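PDB 3C2B: transcriptional regulator, TetR family from Agrobacterium tumefaciens, which probably binds DNA through an N-terminal helix-turn-helix and regulates transcription, as other TetR-family proteins do. Local coordinates for residues A[80-89]-A[145-156]; A[165-173]-A[197-205]. All coordinates share one frame; numbering follows the deposited sequence.

Overall arrangement
From the N terminus the chain first builds the helices 15-31, 38-45, 49-56 and 59-71, which include the predicted helix-turn-helix. Contact 1 comes next. It closes a long, mostly helical loop by laying the lead-in to helix 86-104 against the C-terminal end of helix 137-152. Contact 2 opens only after contact 1 has closed, so the two are in series. It closes a shorter loop and pairs helix 161-173 with helix 190-205 beside the second subunit. The contact centres are about 15 Å apart. They touch where Leu-156 meets Phe-201 and Leu-202, and where Ile-147 meets Tyr-165.

Contact 1 of 2, residues A[80-89]-A[145-156]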
loop_
_atom_site.group_PDB
_atom_site.type_symbol
_atom_site.label_atom_id
_atom_site.label_comp_id
_atom_site.label_asym_id
_atom_site.label_seq_id
_atom_site.Cartn_x
_atom_site.Cartn_y
_atom_site.Cartn_z
ATOM N N ALA A 80 -16.449 9.191 -18.749
ATOM C CA ALA A 80 -17.573 8.305 -18.442
ATOM C C ALA A 80 -18.883 8.924 -18.916
ATOM O O ALA A 80 -19.195 10.070 -18.577
ATOM C CB ALA A 80 -17.625 8.008 -16.953
ATOM N N GLY A 81 -19.633 8.161 -19.712
ATOM C CA GLY A 81 -20.866 8.657 -20.328
ATOM C C GLY A 81 -21.911 8.998 -19.289
ATOM O O GLY A 81 -22.015 8.318 -18.271
ATOM N N ASP A 82 -22.679 10.053 -19.547
ATOM C CA ASP A 82 -23.717 10.521 -18.626
ATOM C C ASP A 82 -24.502 9.355 -18.019
ATOM O O ASP A 82 -24.646 9.275 -16.799
ATOM C CB ASP A 82 -24.646 11.515 -19.330
ATOM C CG ASP A 82 -25.201 12.585 -18.385
ATOM O OD1 ASP A 82 -24.616 13.698 -18.324
ATOM O OD2 ASP A 82 -26.233 12.316 -17.717
ATOM N N ARG A 83 -24.974 8.435 -18.862
ATOM C CA ARG A 83 -25.799 7.326 -18.378
ATOM C C ARG A 83 -25.440 5.941 -18.936
ATOM O O ARG A 83 -24.938 5.819 -20.059
ATOM C CB ARG A 83 -27.275 7.645 -18.563
ATOM C CG ARG A 83 -27.793 8.676 -17.555
ATOM C CD ARG A 83 -29.308 8.620 -17.397
ATOM N NE ARG A 83 -29.750 7.239 -17.178
ATOM C CZ ARG A 83 -30.835 6.874 -16.498
ATOM N NH1 ARG A 83 -31.117 5.583 -16.382
ATOM N NH2 ARG A 83 -31.620 7.778 -15.915
ATOM N N VAL A 84 -25.693 4.906 -18.133
ATOM C CA VAL A 84 -25.299 3.535 -18.479
ATOM C C VAL A 84 -26.384 2.530 -18.132
ATOM O O VAL A 84 -27.228 2.797 -17.286
ATOM C CB VAL A 84 -23.977 3.091 -17.739
ATOM C CG1 VAL A 84 -22.745 3.778 -18.321
ATOM C CG2 VAL A 84 -24.085 3.352 -16.263
ATOM N N SER A 85 -26.350 1.376 -18.790
ATOM C CA SER A 85 -27.144 0.220 -18.387
ATOM C C SER A 85 -26.371 -0.495 -17.286
ATOM O O SER A 85 -25.175 -0.227 -17.090
ATOM C CB SER A 85 -27.299 -0.743 -19.548
ATOM O OG SER A 85 -26.020 -1.182 -20.007
ATOM N N ALA A 86 -27.042 -1.415 -16.593
ATOM C CA ALA A 86 -26.420 -2.185 -15.543
ATOM C C ALA A 86 -25.246 -3.061 -16.040
ATOM O O ALA A 86 -24.179 -3.044 -15.421
ATOM C CB ALA A 86 -27.457 -2.992 -14.746
ATOM N N PRO A 87 -25.428 -3.821 -17.155
ATOM C CA PRO A 87 -24.279 -4.569 -17.744
ATOM C C PRO A 87 -23.099 -3.670 -18.156
ATOM O O PRO A 87 -21.955 -4.055 -17.954
ATOM C CB PRO A 87 -24.863 -5.206 -19.016
ATOM C CG PRO A 87 -26.353 -5.090 -18.896
ATOM C CD PRO A 87 -26.683 -4.022 -17.917
ATOM N N GLN A 88 -23.379 -2.519 -18.785
ATOM C CA GLN A 88 -22.345 -1.537 -19.104
ATOM C C GLN A 88 -21.621 -1.077 -17.832
ATOM O O GLN A 88 -20.395 -0.927 -17.831
ATOM C CB GLN A 88 -22.949 -0.297 -19.707
ATOM C CG GLN A 88 -22.872 -0.127 -21.161
ATOM C CD GLN A 88 -23.685 1.098 -21.554
ATOM O OE1 GLN A 88 -24.908 1.078 -21.490
ATOM N NE2 GLN A 88 -23.001 2.187 -21.900
ATOM N N LEU A 89 -22.390 -0.794 -16.785
ATOM C CA LEU A 89 -21.809 -0.354 -15.530
ATOM C C LEU A 89 -20.864 -1.423 -14.988
ATOM O O LEU A 89 -19.714 -1.126 -14.663
ATOM C CB LEU A 89 -22.894 -0.073 -14.503
ATOM C CG LEU A 89 -22.654 0.914 -13.342
ATOM C CD1 LEU A 89 -23.222 0.406 -12.007
ATOM C CD2 LEU A 89 -21.238 1.440 -13.210
ATOM N N GLY A 145 -16.149 9.380 -12.187
ATOM C CA GLY A 145 -17.022 9.481 -13.372
ATOM C C GLY A 145 -17.940 8.272 -13.514
ATOM O O GLY A 145 -19.148 8.398 -13.664
ATOM N N LEU A 146 -17.354 7.095 -13.419
ATOM C CA LEU A 146 -18.067 5.814 -13.406
ATOM C C LEU A 146 -19.061 5.647 -12.245
ATOM O O LEU A 146 -20.182 5.209 -12.432
ATOM C CB LEU A 146 -17.020 4.722 -13.308
ATOM C CG LEU A 146 -17.083 3.544 -14.245
ATOM C CD1 LEU A 146 -17.575 3.956 -15.619
ATOM C CD2 LEU A 146 -15.686 2.882 -14.310
ATOM N N ILE A 147 -18.628 5.997 -11.040
ATOM C CA ILE A 147 -19.421 5.876 -9.851
ATOM C C ILE A 147 -20.587 6.860 -9.925
ATOM O O ILE A 147 -21.718 6.523 -9.560
ATOM C CB ILE A 147 -18.533 6.069 -8.596
ATOM C CG1 ILE A 147 -17.520 4.906 -8.479
ATOM C CG2 ILE A 147 -19.363 6.138 -7.314
ATOM C CD1 ILE A 147 -16.638 4.969 -7.184
ATOM N N GLU A 148 -20.322 8.068 -10.405
ATOM C CA GLU A 148 -21.384 9.044 -10.648
ATOM C C GLU A 148 -22.395 8.556 -11.704
ATOM O O GLU A 148 -23.602 8.617 -11.478
ATOM C CB GLU A 148 -20.759 10.402 -11.009
ATOM C CG GLU A 148 -21.711 11.569 -11.137
ATOM C CD GLU A 148 -22.813 11.565 -10.097
ATOM O OE1 GLU A 148 -22.595 11.121 -8.955
ATOM O OE2 GLU A 148 -23.903 12.046 -10.431
ATOM N N ALA A 149 -21.908 8.068 -12.843
ATOM C CA ALA A 149 -22.780 7.452 -13.867
ATOM C C ALA A 149 -23.673 6.314 -13.317
ATOM O O ALA A 149 -24.864 6.271 -13.642
ATOM C CB ALA A 149 -21.953 6.943 -15.044
ATOM N N GLY A 150 -23.094 5.420 -12.493
ATOM C CA GLY A 150 -23.839 4.399 -11.773
ATOM C C GLY A 150 -24.914 4.921 -10.828
ATOM O O GLY A 150 -26.055 4.428 -10.829
ATOM N N ARG A 151 -24.567 5.924 -10.028
ATOM C CA ARG A 151 -25.552 6.616 -9.173
ATOM C C ARG A 151 -26.688 7.246 -10.014
ATOM O O ARG A 151 -27.854 6.981 -9.763
ATOM C CB ARG A 151 -24.872 7.725 -8.364
ATOM C CG ARG A 151 -25.659 8.201 -7.152
ATOM C CD ARG A 151 -25.160 9.569 -6.698
ATOM N NE ARG A 151 -25.214 10.516 -7.813
ATOM C CZ ARG A 151 -26.338 11.074 -8.273
ATOM N NH1 ARG A 151 -27.523 10.811 -7.721
ATOM N NH2 ARG A 151 -26.281 11.892 -9.306
ATOM N N ARG A 152 -26.336 8.082 -10.999
ATOM C CA ARG A 152 -27.340 8.753 -11.849
ATOM C C ARG A 152 -28.354 7.777 -12.436
ATOM O O ARG A 152 -29.533 8.125 -12.633
ATOM C CB ARG A 152 -26.680 9.467 -13.013
ATOM C CG ARG A 152 -26.053 10.756 -12.667
ATOM C CD ARG A 152 -25.864 11.597 -13.916
ATOM N NE ARG A 152 -24.554 12.236 -13.896
ATOM C CZ ARG A 152 -23.457 11.707 -14.445
ATOM N NH1 ARG A 152 -23.512 10.548 -15.091
ATOM N NH2 ARG A 152 -22.300 12.348 -14.372
ATOM N N SER A 153 -27.890 6.563 -12.720
ATOM C CA SER A 153 -28.666 5.627 -13.474
ATOM C C SER A 153 -29.488 4.770 -12.560
ATOM O O SER A 153 -30.164 3.859 -13.015
ATOM C CB SER A 153 -27.767 4.784 -14.367
ATOM O OG SER A 153 -27.113 5.600 -15.332
ATOM N N GLY A 154 -29.442 5.081 -11.264
ATOM C CA GLY A 154 -30.213 4.383 -10.255
ATOM C C GLY A 154 -29.610 3.069 -9.797
ATOM O O GLY A 154 -30.279 2.298 -9.078
ATOM N N TYR A 155 -28.363 2.791 -10.198
ATOM C CA TYR A 155 -27.740 1.472 -9.895
ATOM C C TYR A 155 -26.868 1.421 -8.627
ATOM O O TYR A 155 -26.609 0.348 -8.113
ATOM C CB TYR A 155 -26.929 0.948 -11.090
ATOM C CG TYR A 155 -27.729 0.757 -12.359
ATOM C CD1 TYR A 155 -28.857 -0.089 -12.396
ATOM C CD2 TYR A 155 -27.348 1.417 -13.538
ATOM C CE1 TYR A 155 -29.583 -0.255 -13.570
ATOM C CE2 TYR A 155 -28.063 1.245 -14.709
ATOM C CZ TYR A 155 -29.178 0.422 -14.722
ATOM O OH TYR A 155 -29.859 0.282 -15.906
ATOM N N LEU A 156 -26.432 2.580 -8.142
ATOM C CA LEU A 156 -25.578 2.695 -6.944
ATOM C C LEU A 156 -26.164 3.667 -5.940
ATOM O O LEU A 156 -26.657 4.732 -6.309
ATOM C CB LEU A 156 -24.174 3.204 -7.301
ATOM C CG LEU A 156 -23.350 2.374 -8.266
ATOM C CD1 LEU A 156 -22.036 3.114 -8.466
ATOM C CD2 LEU A 156 -23.143 0.970 -7.673
#
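A capped helix start meets a Schellman motif here. Ser-153, beside the motif's Gly-154, takes a nearly straight hydrogen bond from Val-84 N to its OG (3.2 Å, 175°), while Ser-85 and Gln-88 form a capping box at the start of helix 86-104. With OG anti to its own carbonyl carbon (chi1 -64°), the Ser-153 hydroxyl can reach back to Ala-149 O, to which it donates at 2.9 Å.

The Tyr-155 ring packs against the start of helix 86-104. Ala-86 CB sits over one face, a CH-pi contact 3.9 Å from the centroid. Val-84 O is at the ring edge, 3.1 Å from Tyr-155 CE2. Tyr-155 OH is hydrogen-bonded to Glu-213, which also accepts from Ala-86 N.

Leu-89 packs one turn further on, its CD1 3.9 Å from Tyr-155 CB. Ala-80 CB rests 3.5 Å from Gly-145 C. The Asp-82 carboxylate stacks over the Arg-152 guanidinium. The planes are 24° apart and no N-H points at the carboxylate, so any attraction is probably one of charge, as in the Arg-152 to Glu-148 salt bridge. The buried Ser-153 hydroxyl both donates and accepts, tying the lead-in to the helix end.

Contact 2 of 2, residues A[165-173]-A[197-205]; sequences YRSFYGLIV and AVVAFLTLY
Helices 165-173 and 197-205 run nearly antiparallel, with 152° between their directions and a closest axis approach of 9.2 Å. The pair belongs to the C-terminal helices that pack against the second subunit, consistent with the helical dimer interface of TetR-family regulators. The CA atoms of Ile-172 and Ala-197 are 5.1 Å apart.

Leu-171 is a knob in a hole made by Ala-197, Ala-200, Phe-201 and Leu-204. Its CD1 does most of the touching, 3.8 Å from Ala-200 CB and 3.9 Å from Leu-204 CD2. Both Leu-171 and Leu-204 also pack on their counterparts in the second subunit.

The side chains of Phe-168 and Phe-201 cross at about a right angle, yet their ring planes are only 33° apart. The centroids are 4.5 Å apart, an oblique pair. Phe-168 CB comes 3.6 Å from Phe-201 CD1. With CG anti to the backbone N (chi1 -167°), the Phe-168 ring is carried across to the Phe-201 ring, and its CG lies over one face of that ring, toward the rim. Val-198 lies beside Phe-168 and points the same way, with its CG2 at the ring edge. Ile-172 CD1 covers the centre of a Phe-168 face from within the same helix. Ile-172 CG1 also packs across the interface, 3.6 Å from Ala-197 CB.

At the other end Ser-167 OG and Tyr-205 OH share a hydrogen bond of 2.8 Å. Either hydroxyl could donate. Ser-167 CB sits at the edge of the tyrosine ring.

Arg-166 bonds to the backbone oxygens of Leu-171 and Ile-172 of the second subunit, and the reverse bonds are also made. The helix pair therefore has an apolar seam with one polar clasp, and the Leu-171 knob carries that apolar packing into the dimer interface.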
loop_
_atom_site.group_PDB
_atom_site.type_symbol
_atom_site.label_atom_id
_atom_site.label_comp_id
_atom_site.label_asym_id
_atom_site.label_seq_id
_atom_site.Cartn_x
_atom_site.Cartn_y
_atom_site.Cartn_z
ATOM N N TYR A 165 -15.656 5.207 -3.485
ATOM C CA TYR A 165 -14.396 4.979 -4.252
ATOM C C TYR A 165 -13.291 4.423 -3.357
ATOM O O TYR A 165 -12.560 3.483 -3.737
ATOM C CB TYR A 165 -13.945 6.248 -5.013
ATOM C CG TYR A 165 -12.619 6.106 -5.784
ATOM C CD1 TYR A 165 -12.253 4.880 -6.376
ATOM C CD2 TYR A 165 -11.760 7.199 -5.958
ATOM C CE1 TYR A 165 -11.061 4.723 -7.075
ATOM C CE2 TYR A 165 -10.542 7.047 -6.706
ATOM C CZ TYR A 165 -10.228 5.803 -7.262
ATOM O OH TYR A 165 -9.038 5.599 -7.951
ATOM N N ARG A 166 -13.189 4.974 -2.149
ATOM C CA ARG A 166 -12.279 4.449 -1.124
ATOM C C ARG A 166 -12.411 2.923 -0.910
ATOM O O ARG A 166 -11.369 2.174 -0.934
ATOM C CB ARG A 166 -12.386 5.269 0.214
ATOM C CG ARG A 166 -11.285 4.907 1.218
ATOM C CD ARG A 166 -11.465 5.556 2.626
ATOM N NE ARG A 166 -10.369 5.195 3.518
ATOM C CZ ARG A 166 -10.228 4.009 4.133
ATOM N NH1 ARG A 166 -11.133 3.052 3.993
ATOM N NH2 ARG A 166 -9.176 3.768 4.884
ATOM N N SER A 167 -13.653 2.475 -0.705
ATOM C CA SER A 167 -13.972 1.067 -0.535
ATOM C C SER A 167 -13.593 0.260 -1.782
ATOM O O SER A 167 -12.950 -0.762 -1.669
ATOM C CB SER A 167 -15.464 0.862 -0.273
ATOM O OG SER A 167 -15.848 1.380 0.999
ATOM N N PHE A 168 -13.977 0.731 -2.954
ATOM C CA PHE A 168 -13.686 0.054 -4.212
ATOM C C PHE A 168 -12.197 -0.100 -4.385
ATOM O O PHE A 168 -11.707 -1.184 -4.735
ATOM C CB PHE A 168 -14.266 0.866 -5.372
ATOM C CG PHE A 168 -14.313 0.139 -6.698
ATOM C CD1 PHE A 168 -14.464 -1.254 -6.773
ATOM C CD2 PHE A 168 -14.215 0.859 -7.886
ATOM C CE1 PHE A 168 -14.549 -1.895 -8.020
ATOM C CE2 PHE A 168 -14.322 0.215 -9.133
ATOM C CZ PHE A 168 -14.480 -1.171 -9.190
ATOM N N TYR A 169 -11.457 0.946 -4.060
ATOM C CA TYR A 169 -10.018 0.928 -4.283
ATOM C C TYR A 169 -9.400 -0.112 -3.365
ATOM O O TYR A 169 -8.535 -0.892 -3.791
ATOM C CB TYR A 169 -9.455 2.336 -4.022
ATOM C CG TYR A 169 -7.993 2.518 -4.373
ATOM C CD1 TYR A 169 -6.977 1.925 -3.626
ATOM C CD2 TYR A 169 -7.641 3.292 -5.463
ATOM C CE1 TYR A 169 -5.634 2.108 -3.998
ATOM C CE2 TYR A 169 -6.308 3.506 -5.815
ATOM C CZ TYR A 169 -5.339 2.914 -5.111
ATOM O OH TYR A 169 -4.071 3.181 -5.511
ATOM N N GLY A 170 -9.801 -0.110 -2.093
ATOM C CA GLY A 170 -9.220 -1.070 -1.128
ATOM C C GLY A 170 -9.589 -2.505 -1.505
ATOM O O GLY A 170 -8.782 -3.444 -1.379
ATOM N N LEU A 171 -10.814 -2.688 -1.982
ATOM C CA LEU A 171 -11.259 -4.007 -2.479
ATOM C C LEU A 171 -10.476 -4.512 -3.697
ATOM O O LEU A 171 -10.177 -5.705 -3.794
ATOM C CB LEU A 171 -12.764 -4.044 -2.780
ATOM C CG LEU A 171 -13.725 -3.889 -1.572
ATOM C CD1 LEU A 171 -15.173 -3.659 -2.065
ATOM C CD2 LEU A 171 -13.712 -5.139 -0.621
ATOM N N ILE A 172 -10.193 -3.640 -4.654
ATOM C CA ILE A 172 -9.385 -4.046 -5.799
ATOM C C ILE A 172 -7.930 -4.389 -5.385
ATOM O O ILE A 172 -7.420 -5.457 -5.725
ATOM C CB ILE A 172 -9.381 -2.928 -6.867
ATOM C CG1 ILE A 172 -10.828 -2.636 -7.346
ATOM C CG2 ILE A 172 -8.429 -3.288 -8.014
ATOM C CD1 ILE A 172 -10.924 -1.266 -8.031
ATOM N N VAL A 173 -7.302 -3.489 -4.626
ATOM C CA VAL A 173 -5.856 -3.447 -4.442
ATOM C C VAL A 173 -5.428 -4.133 -3.099
ATOM O O VAL A 173 -4.345 -4.694 -3.013
ATOM C CB VAL A 173 -5.353 -1.966 -4.447
ATOM C CG1 VAL A 173 -3.814 -1.875 -4.174
ATOM C CG2 VAL A 173 -5.631 -1.310 -5.798
ATOM N N ALA A 197 -13.623 -7.920 -7.067
ATOM C CA ALA A 197 -13.772 -6.585 -6.467
ATOM C C ALA A 197 -15.110 -5.863 -6.905
ATOM O O ALA A 197 -15.736 -5.133 -6.119
ATOM C CB ALA A 197 -12.561 -5.766 -6.816
ATOM N N VAL A 198 -15.527 -6.106 -8.147
ATOM C CA VAL A 198 -16.777 -5.588 -8.684
ATOM C C VAL A 198 -17.979 -6.245 -8.030
ATOM O O VAL A 198 -18.914 -5.513 -7.664
ATOM C CB VAL A 198 -16.827 -5.614 -10.239
ATOM C CG1 VAL A 198 -18.210 -5.167 -10.776
ATOM C CG2 VAL A 198 -15.787 -4.654 -10.777
ATOM N N VAL A 199 -17.953 -7.579 -7.849
ATOM C CA VAL A 199 -19.008 -8.298 -7.087
ATOM C C VAL A 199 -19.162 -7.719 -5.659
ATOM O O VAL A 199 -20.276 -7.394 -5.224
ATOM C CB VAL A 199 -18.785 -9.857 -7.042
ATOM C CG1 VAL A 199 -19.809 -10.563 -6.172
ATOM C CG2 VAL A 199 -18.870 -10.449 -8.450
ATOM N N ALA A 200 -18.041 -7.565 -4.951
ATOM C CA ALA A 200 -18.036 -6.971 -3.608
ATOM C C ALA A 200 -18.568 -5.485 -3.600
ATOM O O ALA A 200 -19.434 -5.126 -2.806
ATOM C CB ALA A 200 -16.613 -7.076 -2.984
ATOM N N PHE A 201 -18.030 -4.650 -4.466
ATOM C CA PHE A 201 -18.491 -3.258 -4.612
ATOM C C PHE A 201 -20.008 -3.136 -4.854
ATOM O O PHE A 201 -20.679 -2.277 -4.273
ATOM C CB PHE A 201 -17.710 -2.571 -5.738
ATOM C CG PHE A 201 -18.040 -1.099 -5.903
ATOM C CD1 PHE A 201 -17.689 -0.177 -4.929
ATOM C CD2 PHE A 201 -18.748 -0.648 -7.009
ATOM C CE1 PHE A 201 -18.009 1.195 -5.090
ATOM C CE2 PHE A 201 -19.080 0.708 -7.151
ATOM C CZ PHE A 201 -18.709 1.620 -6.190
ATOM N N LEU A 202 -20.560 -4.036 -5.658
ATOM C CA LEU A 202 -21.983 -4.019 -6.006
ATOM C C LEU A 202 -22.866 -4.541 -4.871
ATOM O O LEU A 202 -24.000 -4.096 -4.694
ATOM C CB LEU A 202 -22.216 -4.776 -7.326
ATOM C CG LEU A 202 -21.670 -4.063 -8.586
ATOM C CD1 LEU A 202 -22.021 -4.821 -9.883
ATOM C CD2 LEU A 202 -22.171 -2.598 -8.716
ATOM N N THR A 203 -22.343 -5.489 -4.095
ATOM C CA THR A 203 -22.970 -5.895 -2.852
ATOM C C THR A 203 -23.085 -4.711 -1.890
ATOM O O THR A 203 -24.125 -4.497 -1.288
ATOM C CB THR A 203 -22.208 -7.054 -2.208
ATOM O OG1 THR A 203 -22.182 -8.141 -3.136
ATOM C CG2 THR A 203 -22.896 -7.507 -0.922
ATOM N N LEU A 204 -22.030 -3.923 -1.780
ATOM C CA LEU A 204 -21.998 -2.817 -0.819
ATOM C C LEU A 204 -22.895 -1.663 -1.240
ATOM O O LEU A 204 -23.659 -1.152 -0.460
ATOM C CB LEU A 204 -20.557 -2.329 -0.685
ATOM C CG LEU A 204 -19.672 -2.591 0.533
ATOM C CD1 LEU A 204 -20.126 -3.714 1.436
ATOM C CD2 LEU A 204 -18.218 -2.719 0.183
ATOM N N TYR A 205 -22.795 -1.252 -2.494
ATOM C CA TYR A 205 -23.430 -0.033 -2.974
ATOM C C TYR A 205 -24.434 -0.266 -4.098
ATOM O O TYR A 205 -24.958 0.694 -4.630
ATOM C CB TYR A 205 -22.376 0.965 -3.475
ATOM C CG TYR A 205 -21.363 1.296 -2.421
ATOM C CD1 TYR A 205 -21.672 2.162 -1.382
ATOM C CD2 TYR A 205 -20.112 0.695 -2.421
ATOM C CE1 TYR A 205 -20.725 2.452 -0.361
ATOM C CE2 TYR A 205 -19.195 0.954 -1.413
ATOM C CZ TYR A 205 -19.491 1.835 -0.397
ATOM O OH TYR A 205 -18.546 2.122 0.570
#